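Local coordinates for protein glutathione S-transferase enzyme with thioredoxin-like domain (Bradyrhizobium sp., PDB 4MF7) that probably catalyses the conjugation of glutathione to electrophilic substrates, as a dimeric glutathione transferase with a thioredoxin-like domain and an all-helical domain, at residues Glu61-Pro66 with Gly124-Ala129; Gln136-Leu141 with Tyr201-Ile206; Ala207-Val212 with Pro234-Arg239. All coordinates share one frame; numbering follows the deposited sequence.

In the fold
The three contacts follow one another along the chain, each closing before the next opens. Contact 1 ties the end of helix 53-63, in the thioredoxin-like N-terminal domain, to the loop between helices 112-123 and 131-138 of the helical domain. About 12 Å away, centre to centre, contact 2 joins the end of helix 131-138 to the start of helix 203-215; F126 and I203 share a backbone hydrogen bond that links the two. Helix 203-215 then runs on into contact 3, again about 12 Å from contact 2, where helix 232-241 crosses it. Contacts 1 and 3 do not touch, their centres lying about 18 Å apart. Helix 203-215 thus connects the region of the domain boundary with helix 232-241.

Contact 1 of 3, residues Glu61-Pro66 with Gly124-Ala129; sequences EETGLP and GQFLPA
The aromatic side of this contact is F126, whose ring reaches the last turn of helix 53-63. CB of E62 lies 3.5 Å from F126 CZ, approaching obliquely, while the methyl CG2 of T63 comes to the ring edge, 3.7 Å from F126 CE2. With F126 CG anti to its own carbonyl carbon (chi1 -57°), the ring points across to the helix. The polar side belongs to Q125, whose extended chain carries its amide over the helix end. Its NE2 gives a weak hydrogen bond to T63 O at 3.3 Å, bent to 156°, and its OE1 accepts from a water at 2.6 Å that also donates weakly to E62 O. The carboxylate of E62 turns elsewhere, to a salt bridge with R243. A leucine in place of Q125 would probably leave T63 O without this donor and the bridging water without its stronger acceptor. The contact links the thioredoxin-like domain to the interhelical loop of the helical domain at the protein surface. Its one direct hydrogen bond is weak and its other polar link runs through water, so the fit of E62 and T63 round the F126 ring probably carries much of the contact.

Contact 2 of 3, residues Gln136-Leu141 with Tyr201-Ile206; sequences QTLQWL and YTIADI
T137 meets the start of helix 203-215 through its methyl, because CG2 stands anti to the backbone N and OG1 beside it (chi1 -54°), where OG1 bonds to R133 O in its own helix. From the other side, I203 has CG1 between its backbone N and carbonyl carbon (chi1 61°), which brings CG1 to T137 and L141 and its CD1 end to L141. Helix 203-215 opens with a capping box: T202, the N-cap, accepts from A204 N through OG1, and D205 OD2 receives T202 N at 3.0 Å in a nearly straight bond of 171°. Together these bonds hold the first turn of the helix, here in the buried core of the glutathione transferase helical domain. The T137 methyl sits against this turn, 3.6 Å from T202 OG1 and 3.8 Å from I203 CG1, crossing I203 at about a right angle. L141 follows one turn on, its CD2 lying 4.0 Å from I203 CG1 and 3.7 Å from I203 O. L138 adds a looser touch to I203 CD1. The neighbouring Q139 faces the second subunit, where its OE1 accepts from F110 N. Where the backbones come nearest, W140 meets A204 through its CB, the indole leading away toward L186 and R189, and W140 CB lies 3.5 Å from A204 CB.

Contact 3 of 3, residues Ala207-Val212 with Pro234-Arg239; sequences ATLGWV and PAWLER
W236 provides the aromatic part of this buried contact. Over one face of its six-membered ring stands the methyl CD2 of L209, 3.7 Å from the ring centroid and 13° off the normal, a CH-pi contact displaced a little toward the rim. The ring edge is met by two other residues: CG2 of V212 lies in the ring plane, 3.7 Å from W236 CZ3, and OG1 of T208 comes within 3.3 Å of W236 CZ2. CG of W236 being anti to the backbone N (chi1 163°), the indole projects across to helix 203-215. These side chains join two helices of the glutathione transferase C-terminal domain, 203-215 and 232-241, whose local axes cross at -108° with a closest approach of 10.3 Å. Aliphatic contacts complete the interface. L237 CD1 rests 3.9 Å from L209 CD2, and its other methyl, CD2, passes V212 CG1 at 4.1 Å, the two side chains sliding past each other in opposite directions. The polar atoms find partners outside the two segments: T208 OG1 bonds to A204 O, one turn back in its own helix, and W236 NE1 donates to D205 OD1, which fixes the rotation of the indole. L186 of helix 171-190 packs against both V212 and W236.

Contact 1 of 3, residues Glu61-Pro66 with Gly124-Ala129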
ATOM      1  N   GLU A  61     -12.858 -11.675  10.780  1.00 30.25           N
ATOM      2  CA  GLU A  61     -13.006 -12.904  11.578  1.00 31.00           C
ATOM      3  C   GLU A  61     -12.050 -12.920  12.761  1.00 38.73           C
ATOM      4  O   GLU A  61     -12.445 -13.282  13.874  1.00 31.67           O
ATOM      5  CB  GLU A  61     -12.784 -14.140  10.701  1.00 27.12           C
ATOM      6  CG  GLU A  61     -13.854 -14.342   9.642  1.00 28.08           C
ATOM      7  CD  GLU A  61     -15.196 -14.826  10.210  1.00 30.41           C
ATOM      8  OE1 GLU A  61     -15.182 -15.344  11.327  1.00 31.27           O
ATOM      9  OE2 GLU A  61     -16.245 -14.627   9.566  1.00 30.99           O
ATOM     10  N   GLU A  62     -10.800 -12.509  12.547  1.00 29.76           N
ATOM     11  CA  GLU A  62      -9.797 -12.491  13.623  1.00 28.87           C
ATOM     12  C   GLU A  62     -10.151 -11.577  14.780  1.00 28.31           C
ATOM     13  O   GLU A  62      -9.967 -11.957  15.955  1.00 32.54           O
ATOM     14  CB  GLU A  62      -8.400 -12.115  13.113  1.00 30.01           C
ATOM     15  CG  GLU A  62      -7.747 -13.189  12.253  1.00 32.65           C
ATOM     16  CD  GLU A  62      -7.152 -14.331  13.026  1.00 32.91           C
ATOM     17  OE1 GLU A  62      -7.373 -14.459  14.261  1.00 34.12           O
ATOM     18  OE2 GLU A  62      -6.465 -15.127  12.375  1.00 30.77           O
ATOM     19  N   THR A  63     -10.633 -10.389  14.461  1.00 30.16           N
ATOM     20  CA  THR A  63     -11.005  -9.415  15.482  1.00 30.79           C
ATOM     21  C   THR A  63     -12.324  -9.752  16.192  1.00 35.67           C
ATOM     22  O   THR A  63     -12.584  -9.209  17.247  1.00 31.42           O
ATOM     23  CB  THR A  63     -11.165  -8.002  14.937  1.00 33.35           C
ATOM     24  OG1 THR A  63     -12.205  -7.939  13.956  1.00 30.31           O
ATOM     25  CG2 THR A  63      -9.819  -7.462  14.383  1.00 33.30           C
ATOM     26  N   GLY A  64     -13.156 -10.582  15.573  1.00 34.60           N
ATOM     27  CA  GLY A  64     -14.488 -10.913  16.120  1.00 41.79           C
ATOM     28  C   GLY A  64     -15.532  -9.821  15.905  1.00 39.02           C
ATOM     29  O   GLY A  64     -16.654  -9.906  16.418  1.00 35.36           O
ATOM     30  N   LEU A  65     -15.206  -8.807  15.099  1.00 29.69           N
ATOM     31  CA  LEU A  65     -16.161  -7.742  14.814  1.00 27.90           C
ATOM     32  C   LEU A  65     -17.375  -8.284  14.073  1.00 33.41           C
ATOM     33  O   LEU A  65     -17.210  -9.040  13.118  1.00 31.35           O
ATOM     34  CB  LEU A  65     -15.530  -6.618  13.971  1.00 34.02           C
ATOM     35  CG  LEU A  65     -14.569  -5.665  14.686  1.00 39.87           C
ATOM     36  CD1 LEU A  65     -13.790  -4.853  13.645  1.00 33.93           C
ATOM     37  CD2 LEU A  65     -15.318  -4.760  15.664  1.00 36.34           C
ATOM     38  N   PRO A  66     -18.599  -7.857  14.467  1.00 31.44           N
ATOM     39  CA  PRO A  66     -19.735  -8.186  13.624  1.00 33.64           C
ATOM     40  C   PRO A  66     -19.647  -7.560  12.231  1.00 34.22           C
ATOM     41  O   PRO A  66     -19.281  -6.391  12.078  1.00 31.81           O
ATOM     42  CB  PRO A  66     -20.934  -7.624  14.404  1.00 33.47           C
ATOM     43  CG  PRO A  66     -20.453  -7.571  15.829  1.00 41.67           C
ATOM     44  CD  PRO A  66     -19.022  -7.142  15.689  1.00 37.48           C
ATOM     45  N   GLY A 124      -7.679  -2.313  18.550  1.00 33.82           N
ATOM     46  CA  GLY A 124      -6.462  -2.483  19.306  1.00 29.09           C
ATOM     47  C   GLY A 124      -5.811  -3.841  19.221  1.00 35.69           C
ATOM     48  O   GLY A 124      -5.055  -4.207  20.109  1.00 35.55           O
ATOM     49  N   GLN A 125      -6.103  -4.582  18.143  1.00 31.33           N
ATOM     50  CA  GLN A 125      -5.601  -5.929  17.923  1.00 31.02           C
ATOM     51  C   GLN A 125      -4.710  -5.999  16.643  1.00 29.96           C
ATOM     52  O   GLN A 125      -4.921  -5.235  15.712  1.00 29.42           O
ATOM     53  CB  GLN A 125      -6.793  -6.921  17.774  1.00 37.96           C
ATOM     54  CG  GLN A 125      -7.756  -7.041  18.986  1.00 35.28           C
ATOM     55  CD  GLN A 125      -8.892  -8.060  18.708  1.00 32.72           C
ATOM     56  OE1 GLN A 125      -8.618  -9.200  18.347  1.00 41.63           O
ATOM     57  NE2 GLN A 125     -10.147  -7.631  18.823  1.00 42.58           N
ATOM     58  N   PHE A 126      -3.748  -6.915  16.656  1.00 27.35           N
ATOM     59  CA  PHE A 126      -2.984  -7.396  15.472  1.00 26.49           C
ATOM     60  C   PHE A 126      -1.928  -6.394  14.987  1.00 34.53           C
ATOM     61  O   PHE A 126      -1.536  -6.406  13.817  1.00 27.53           O
ATOM     62  CB  PHE A 126      -3.934  -7.864  14.358  1.00 31.14           C
ATOM     63  CG  PHE A 126      -4.881  -8.934  14.829  1.00 28.94           C
ATOM     64  CD1 PHE A 126      -4.361 -10.128  15.300  1.00 28.77           C
ATOM     65  CD2 PHE A 126      -6.239  -8.731  14.862  1.00 35.80           C
ATOM     66  CE1 PHE A 126      -5.211 -11.127  15.772  1.00 33.82           C
ATOM     67  CE2 PHE A 126      -7.102  -9.719  15.366  1.00 32.52           C
ATOM     68  CZ  PHE A 126      -6.569 -10.912  15.804  1.00 31.62           C
ATOM     69  N   LEU A 127      -1.468  -5.544  15.911  1.00 29.86           N
ATOM     70  CA  LEU A 127      -0.239  -4.766  15.720  1.00 27.13           C
ATOM     71  C   LEU A 127       0.704  -5.004  16.910  1.00 37.57           C
ATOM     72  O   LEU A 127       0.224  -5.203  18.047  1.00 36.71           O
ATOM     73  CB  LEU A 127      -0.539  -3.290  15.613  1.00 32.15           C
ATOM     74  CG  LEU A 127      -0.993  -2.777  14.257  1.00 34.03           C
ATOM     75  CD1 LEU A 127      -1.390  -1.310  14.357  1.00 37.74           C
ATOM     76  CD2 LEU A 127       0.099  -2.965  13.210  1.00 35.73           C
ATOM     77  N   PRO A 128       2.024  -4.981  16.676  1.00 32.92           N
ATOM     78  CA  PRO A 128       2.941  -5.096  17.822  1.00 35.79           C
ATOM     79  C   PRO A 128       2.762  -3.921  18.778  1.00 41.56           C
ATOM     80  O   PRO A 128       2.143  -2.909  18.417  1.00 35.69           O
ATOM     81  CB  PRO A 128       4.331  -5.094  17.167  1.00 37.27           C
ATOM     82  CG  PRO A 128       4.071  -5.508  15.753  1.00 35.71           C
ATOM     83  CD  PRO A 128       2.786  -4.858  15.423  1.00 30.48           C
ATOM     84  N   ALA A 129       3.267  -4.070  20.007  1.00 41.61           N
ATOM     85  CA  ALA A 129       3.143  -3.020  21.005  1.00 38.96           C
ATOM     86  C   ALA A 129       4.185  -1.926  20.730  1.00 39.42           C
ATOM     87  O   ALA A 129       3.929  -0.735  20.874  1.00 45.44           O
ATOM     88  CB  ALA A 129       3.343  -3.604  22.404  1.00 53.22           C
TER
HETATM   89  O   HOH W   1      -9.980 -11.263  19.237  1.00 45.91           O

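Contact 2 of 3, residues Gln136-Leu141 with Tyr201-Ile206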
ATOM      1  N   GLN A 136       7.300  -1.198  11.070  1.00 26.28           N
ATOM      2  CA  GLN A 136       7.809  -2.264  10.239  1.00 29.73           C
ATOM      3  C   GLN A 136       6.694  -3.173   9.757  1.00 34.63           C
ATOM      4  O   GLN A 136       6.750  -3.653   8.634  1.00 27.92           O
ATOM      5  CB  GLN A 136       8.867  -3.086  10.965  1.00 31.01           C
ATOM      6  CG  GLN A 136      10.206  -2.377  11.060  1.00 40.44           C
ATOM      7  CD  GLN A 136      11.243  -3.246  11.734  1.00 46.14           C
ATOM      8  OE1 GLN A 136      10.989  -3.811  12.799  1.00 43.97           O
ATOM      9  NE2 GLN A 136      12.419  -3.355  11.126  1.00 88.54           N
ATOM     10  N   THR A 137       5.694  -3.395  10.607  1.00 27.46           N
ATOM     11  CA  THR A 137       4.503  -4.194  10.225  1.00 27.10           C
ATOM     12  C   THR A 137       3.836  -3.674   8.935  1.00 27.65           C
ATOM     13  O   THR A 137       3.457  -4.457   8.062  1.00 28.13           O
ATOM     14  CB  THR A 137       3.463  -4.234  11.355  1.00 28.56           C
ATOM     15  OG1 THR A 137       4.111  -4.691  12.570  1.00 27.62           O
ATOM     16  CG2 THR A 137       2.290  -5.177  10.977  1.00 26.23           C
ATOM     17  N   LEU A 138       3.721  -2.355   8.811  1.00 26.82           N
ATOM     18  CA  LEU A 138       3.074  -1.734   7.656  1.00 29.71           C
ATOM     19  C   LEU A 138       3.761  -2.032   6.319  1.00 26.08           C
ATOM     20  O   LEU A 138       3.099  -1.987   5.268  1.00 26.95           O
ATOM     21  CB  LEU A 138       2.985  -0.214   7.853  1.00 27.45           C
ATOM     22  CG  LEU A 138       2.242   0.290   9.093  1.00 27.31           C
ATOM     23  CD1 LEU A 138       1.911   1.763   8.875  1.00 32.64           C
ATOM     24  CD2 LEU A 138       0.969  -0.500   9.405  1.00 29.04           C
ATOM     25  N   GLN A 139       5.054  -2.330   6.358  1.00 25.20           N
ATOM     26  CA  GLN A 139       5.811  -2.642   5.158  1.00 26.06           C
ATOM     27  C   GLN A 139       5.167  -3.816   4.419  1.00 30.25           C
ATOM     28  O   GLN A 139       5.231  -3.883   3.216  1.00 28.92           O
ATOM     29  CB  GLN A 139       7.254  -2.987   5.471  1.00 27.57           C
ATOM     30  CG  GLN A 139       8.065  -1.877   6.148  1.00 28.02           C
ATOM     31  CD  GLN A 139       9.417  -2.344   6.626  1.00 34.46           C
ATOM     32  OE1 GLN A 139      10.451  -1.694   6.370  1.00 31.97           O
ATOM     33  NE2 GLN A 139       9.437  -3.481   7.337  1.00 32.88           N
ATOM     34  N   TRP A 140       4.565  -4.743   5.171  1.00 29.76           N
ATOM     35  CA  TRP A 140       4.058  -6.010   4.615  1.00 32.73           C
ATOM     36  C   TRP A 140       2.653  -5.942   4.061  1.00 35.25           C
ATOM     37  O   TRP A 140       2.181  -6.930   3.542  1.00 35.10           O
ATOM     38  CB  TRP A 140       4.141  -7.102   5.688  1.00 26.50           C
ATOM     39  CG  TRP A 140       5.538  -7.298   6.082  1.00 28.69           C
ATOM     40  CD1 TRP A 140       6.221  -6.666   7.119  1.00 29.95           C
ATOM     41  CD2 TRP A 140       6.486  -8.132   5.435  1.00 30.15           C
ATOM     42  NE1 TRP A 140       7.528  -7.051   7.113  1.00 31.31           N
ATOM     43  CE2 TRP A 140       7.717  -7.964   6.105  1.00 36.85           C
ATOM     44  CE3 TRP A 140       6.422  -9.006   4.335  1.00 39.72           C
ATOM     45  CZ2 TRP A 140       8.876  -8.643   5.721  1.00 44.59           C
ATOM     46  CZ3 TRP A 140       7.584  -9.697   3.959  1.00 43.77           C
ATOM     47  CH2 TRP A 140       8.793  -9.502   4.654  1.00 49.41           C
ATOM     48  N   LEU A 141       1.993  -4.782   4.136  1.00 27.74           N
ATOM     49  CA  LEU A 141       0.637  -4.668   3.639  1.00 28.25           C
ATOM     50  C   LEU A 141       0.584  -4.544   2.128  1.00 36.30           C
ATOM     51  O   LEU A 141      -0.459  -4.680   1.575  1.00 35.53           O
ATOM     52  CB  LEU A 141      -0.113  -3.508   4.273  1.00 28.98           C
ATOM     53  CG  LEU A 141      -0.145  -3.593   5.788  1.00 28.10           C
ATOM     54  CD1 LEU A 141      -0.841  -2.352   6.309  1.00 30.00           C
ATOM     55  CD2 LEU A 141      -0.873  -4.860   6.260  1.00 33.59           C
ATOM     56  N   TYR A 201       1.492 -12.267  16.044  1.00 29.21           N
ATOM     57  CA  TYR A 201       0.663 -12.416  14.848  1.00 32.49           C
ATOM     58  C   TYR A 201      -0.007 -11.093  14.556  1.00 28.39           C
ATOM     59  O   TYR A 201      -0.686 -10.484  15.421  1.00 29.42           O
ATOM     60  CB  TYR A 201      -0.357 -13.535  15.045  1.00 30.50           C
ATOM     61  CG  TYR A 201      -1.355 -13.768  13.946  1.00 27.18           C
ATOM     62  CD1 TYR A 201      -1.043 -14.563  12.882  1.00 28.98           C
ATOM     63  CD2 TYR A 201      -2.659 -13.263  14.029  1.00 29.92           C
ATOM     64  CE1 TYR A 201      -1.965 -14.852  11.894  1.00 27.25           C
ATOM     65  CE2 TYR A 201      -3.584 -13.526  13.041  1.00 27.74           C
ATOM     66  CZ  TYR A 201      -3.236 -14.331  11.973  1.00 27.61           C
ATOM     67  OH  TYR A 201      -4.151 -14.633  11.001  1.00 30.14           O
ATOM     68  N   THR A 202       0.171 -10.613  13.319  1.00 29.89           N
ATOM     69  CA  THR A 202      -0.238  -9.259  12.992  1.00 29.07           C
ATOM     70  C   THR A 202      -0.957  -9.149  11.661  1.00 28.23           C
ATOM     71  O   THR A 202      -1.076 -10.125  10.921  1.00 24.76           O
ATOM     72  CB  THR A 202       0.983  -8.278  12.926  1.00 26.43           C
ATOM     73  OG1 THR A 202       1.831  -8.627  11.828  1.00 27.74           O
ATOM     74  CG2 THR A 202       1.789  -8.236  14.255  1.00 28.03           C
ATOM     75  N   ILE A 203      -1.417  -7.943  11.357  1.00 27.15           N
ATOM     76  CA  ILE A 203      -1.927  -7.626  10.029  1.00 26.87           C
ATOM     77  C   ILE A 203      -0.949  -7.971   8.883  1.00 21.74           C
ATOM     78  O   ILE A 203      -1.392  -8.179   7.742  1.00 26.31           O
ATOM     79  CB  ILE A 203      -2.482  -6.186   9.907  1.00 26.23           C
ATOM     80  CG1 ILE A 203      -1.413  -5.092  10.175  1.00 24.71           C
ATOM     81  CG2 ILE A 203      -3.705  -5.998  10.739  1.00 30.83           C
ATOM     82  CD1 ILE A 203      -1.936  -3.684   9.950  1.00 28.14           C
ATOM     83  N   ALA A 204       0.356  -8.065   9.162  1.00 24.33           N
ATOM     84  CA  ALA A 204       1.332  -8.542   8.149  1.00 24.51           C
ATOM     85  C   ALA A 204       1.050  -9.978   7.678  1.00 26.95           C
ATOM     86  O   ALA A 204       1.075 -10.251   6.496  1.00 24.46           O
ATOM     87  CB  ALA A 204       2.765  -8.421   8.641  1.00 24.92           C
ATOM     88  N   ASP A 205       0.815 -10.895   8.620  1.00 25.39           N
ATOM     89  CA  ASP A 205       0.442 -12.286   8.295  1.00 25.60           C
ATOM     90  C   ASP A 205      -0.944 -12.348   7.631  1.00 26.41           C
ATOM     91  O   ASP A 205      -1.141 -13.048   6.619  1.00 27.77           O
ATOM     92  CB  ASP A 205       0.481 -13.150   9.549  1.00 26.75           C
ATOM     93  CG  ASP A 205       1.778 -12.967  10.318  1.00 24.87           C
ATOM     94  OD1 ASP A 205       2.824 -13.519   9.881  1.00 26.09           O
ATOM     95  OD2 ASP A 205       1.710 -12.241  11.325  1.00 28.06           O
ATOM     96  N   ILE A 206      -1.876 -11.562   8.172  1.00 26.48           N
ATOM     97  CA  ILE A 206      -3.241 -11.502   7.661  1.00 29.60           C
ATOM     98  C   ILE A 206      -3.225 -11.004   6.218  1.00 28.92           C
ATOM     99  O   ILE A 206      -4.020 -11.450   5.411  1.00 27.76           O
ATOM    100  CB  ILE A 206      -4.146 -10.658   8.591  1.00 26.06           C
ATOM    101  CG1 ILE A 206      -4.265 -11.341   9.967  1.00 26.39           C
ATOM    102  CG2 ILE A 206      -5.509 -10.345   7.985  1.00 26.42           C
ATOM    103  CD1 ILE A 206      -4.878 -10.444  11.027  1.00 27.29           C
TER

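Contact 3 of 3, residues Ala207-Val212 with Pro234-Arg239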
ATOM      1  N   ALA A 207      -2.299 -10.098   5.887  1.00 23.18           N
ATOM      2  CA  ALA A 207      -2.216  -9.564   4.531  1.00 23.79           C
ATOM      3  C   ALA A 207      -1.603 -10.552   3.523  1.00 27.39           C
ATOM      4  O   ALA A 207      -1.816 -10.423   2.328  1.00 27.33           O
ATOM      5  CB  ALA A 207      -1.403  -8.273   4.525  1.00 28.06           C
ATOM      6  N   THR A 208      -0.827 -11.520   3.994  1.00 25.30           N
ATOM      7  CA  THR A 208      -0.014 -12.333   3.106  1.00 25.77           C
ATOM      8  C   THR A 208      -0.409 -13.825   3.042  1.00 28.45           C
ATOM      9  O   THR A 208      -0.152 -14.502   2.028  1.00 28.62           O
ATOM     10  CB  THR A 208       1.468 -12.201   3.491  1.00 34.53           C
ATOM     11  OG1 THR A 208       1.638 -12.554   4.850  1.00 35.54           O
ATOM     12  CG2 THR A 208       1.900 -10.761   3.360  1.00 33.28           C
ATOM     13  N   LEU A 209      -1.039 -14.339   4.096  1.00 28.59           N
ATOM     14  CA  LEU A 209      -1.383 -15.774   4.127  1.00 28.24           C
ATOM     15  C   LEU A 209      -2.228 -16.201   2.928  1.00 30.30           C
ATOM     16  O   LEU A 209      -1.971 -17.247   2.328  1.00 31.96           O
ATOM     17  CB  LEU A 209      -2.115 -16.128   5.409  1.00 29.23           C
ATOM     18  CG  LEU A 209      -1.249 -16.337   6.636  1.00 27.66           C
ATOM     19  CD1 LEU A 209      -2.113 -16.318   7.898  1.00 35.36           C
ATOM     20  CD2 LEU A 209      -0.469 -17.642   6.530  1.00 35.39           C
ATOM     21  N   GLY A 210      -3.264 -15.424   2.608  1.00 29.43           N
ATOM     22  CA  GLY A 210      -4.185 -15.789   1.533  1.00 37.11           C
ATOM     23  C   GLY A 210      -3.510 -15.833   0.176  1.00 36.00           C
ATOM     24  O   GLY A 210      -3.768 -16.708  -0.660  1.00 33.88           O
ATOM     25  N   TRP A 211      -2.628 -14.884  -0.048  1.00 27.33           N
ATOM     26  CA  TRP A 211      -1.872 -14.824  -1.291  1.00 29.02           C
ATOM     27  C   TRP A 211      -1.014 -16.072  -1.490  1.00 37.78           C
ATOM     28  O   TRP A 211      -1.027 -16.679  -2.559  1.00 33.60           O
ATOM     29  CB  TRP A 211      -1.011 -13.561  -1.385  1.00 39.95           C
ATOM     30  CG  TRP A 211       0.103 -13.686  -2.413  1.00 49.80           C
ATOM     31  CD1 TRP A 211      -0.024 -13.676  -3.775  1.00 83.63           C
ATOM     32  CD2 TRP A 211       1.501 -13.864  -2.144  1.00 42.85           C
ATOM     33  NE1 TRP A 211       1.209 -13.834  -4.366  1.00 82.59           N
ATOM     34  CE2 TRP A 211       2.159 -13.957  -3.387  1.00 73.55           C
ATOM     35  CE3 TRP A 211       2.256 -13.962  -0.968  1.00 90.74           C
ATOM     36  CZ2 TRP A 211       3.538 -14.136  -3.487  1.00 68.55           C
ATOM     37  CZ3 TRP A 211       3.625 -14.142  -1.070  1.00 83.79           C
ATOM     38  CH2 TRP A 211       4.249 -14.229  -2.318  1.00 62.82           C
ATOM     39  N   VAL A 212      -0.241 -16.442  -0.481  1.00 29.65           N
ATOM     40  CA  VAL A 212       0.558 -17.668  -0.564  1.00 28.17           C
ATOM     41  C   VAL A 212      -0.331 -18.917  -0.746  1.00 35.84           C
ATOM     42  O   VAL A 212      -0.053 -19.775  -1.596  1.00 36.21           O
ATOM     43  CB  VAL A 212       1.453 -17.865   0.675  1.00 30.91           C
ATOM     44  CG1 VAL A 212       2.299 -19.119   0.507  1.00 35.75           C
ATOM     45  CG2 VAL A 212       2.354 -16.657   0.905  1.00 37.73           C
ATOM     46  N   PRO A 234       6.498 -22.730   4.217  1.00 29.84           N
ATOM     47  CA  PRO A 234       5.538 -23.836   4.430  1.00 30.02           C
ATOM     48  C   PRO A 234       5.082 -23.994   5.879  1.00 30.73           C
ATOM     49  O   PRO A 234       3.893 -24.190   6.145  1.00 36.31           O
ATOM     50  CB  PRO A 234       6.309 -25.075   3.930  1.00 36.03           C
ATOM     51  CG  PRO A 234       7.257 -24.549   2.937  1.00 32.22           C
ATOM     52  CD  PRO A 234       7.644 -23.159   3.403  1.00 29.52           C
ATOM     53  N   ALA A 235       6.016 -23.870   6.818  1.00 32.97           N
ATOM     54  CA  ALA A 235       5.695 -23.987   8.237  1.00 39.10           C
ATOM     55  C   ALA A 235       4.812 -22.827   8.725  1.00 32.79           C
ATOM     56  O   ALA A 235       3.834 -23.027   9.418  1.00 34.54           O
ATOM     57  CB  ALA A 235       6.974 -24.062   9.051  1.00 39.78           C
ATOM     58  N   TRP A 236       5.156 -21.611   8.327  1.00 33.83           N
ATOM     59  CA  TRP A 236       4.347 -20.456   8.661  1.00 28.55           C
ATOM     60  C   TRP A 236       2.934 -20.571   8.032  1.00 27.66           C
ATOM     61  O   TRP A 236       1.944 -20.274   8.689  1.00 32.33           O
ATOM     62  CB  TRP A 236       5.065 -19.189   8.187  1.00 27.44           C
ATOM     63  CG  TRP A 236       4.258 -17.953   8.071  1.00 30.72           C
ATOM     64  CD1 TRP A 236       4.031 -17.023   9.021  1.00 29.48           C
ATOM     65  CD2 TRP A 236       3.686 -17.436   6.843  1.00 34.38           C
ATOM     66  NE1 TRP A 236       3.309 -15.958   8.488  1.00 31.56           N
ATOM     67  CE2 TRP A 236       3.081 -16.206   7.155  1.00 27.37           C
ATOM     68  CE3 TRP A 236       3.594 -17.936   5.531  1.00 29.48           C
ATOM     69  CZ2 TRP A 236       2.401 -15.436   6.193  1.00 27.23           C
ATOM     70  CZ3 TRP A 236       2.938 -17.157   4.555  1.00 29.39           C
ATOM     71  CH2 TRP A 236       2.334 -15.931   4.917  1.00 27.62           C
ATOM     72  N   LEU A 237       2.856 -21.014   6.782  1.00 28.36           N
ATOM     73  CA  LEU A 237       1.542 -21.157   6.123  1.00 31.09           C
ATOM     74  C   LEU A 237       0.677 -22.137   6.913  1.00 34.81           C
ATOM     75  O   LEU A 237      -0.505 -21.891   7.137  1.00 31.07           O
ATOM     76  CB  LEU A 237       1.681 -21.601   4.678  1.00 32.76           C
ATOM     77  CG  LEU A 237       0.357 -21.742   3.870  1.00 30.62           C
ATOM     78  CD1 LEU A 237      -0.415 -20.411   3.781  1.00 30.41           C
ATOM     79  CD2 LEU A 237       0.647 -22.288   2.470  1.00 33.93           C
ATOM     80  N   GLU A 238       1.284 -23.252   7.335  1.00 34.11           N
ATOM     81  CA  GLU A 238       0.617 -24.253   8.177  1.00 35.49           C
ATOM     82  C   GLU A 238       0.125 -23.665   9.484  1.00 31.77           C
ATOM     83  O   GLU A 238      -1.008 -23.906   9.882  1.00 38.31           O
ATOM     84  CB  GLU A 238       1.586 -25.412   8.528  1.00 41.62           C
ATOM     85  CG  GLU A 238       1.318 -26.746   7.869  1.00 81.63           C
ATOM     86  CD  GLU A 238       1.762 -27.910   8.745  1.00103.39           C
ATOM     87  OE1 GLU A 238       1.224 -29.015   8.573  1.00 78.07           O
ATOM     88  OE2 GLU A 238       2.637 -27.729   9.621  1.00 79.35           O
ATOM     89  N   ARG A 239       0.954 -22.866  10.145  1.00 32.78           N
ATOM     90  CA  ARG A 239       0.547 -22.205  11.386  1.00 34.72           C
ATOM     91  C   ARG A 239      -0.655 -21.282  11.133  1.00 36.75           C
ATOM     92  O   ARG A 239      -1.612 -21.255  11.899  1.00 34.37           O
ATOM     93  CB  ARG A 239       1.683 -21.390  11.994  1.00 35.66           C
ATOM     94  CG  ARG A 239       2.822 -22.206  12.594  1.00 45.91           C
ATOM     95  CD  ARG A 239       3.746 -21.333  13.422  1.00 38.66           C
ATOM     96  NE  ARG A 239       4.656 -20.515  12.620  1.00 40.76           N
ATOM     97  CZ  ARG A 239       5.758 -20.967  12.023  1.00 44.93           C
ATOM     98  NH1 ARG A 239       6.514 -20.130  11.329  1.00 41.75           N
ATOM     99  NH2 ARG A 239       6.122 -22.251  12.116  1.00 43.94           N
TER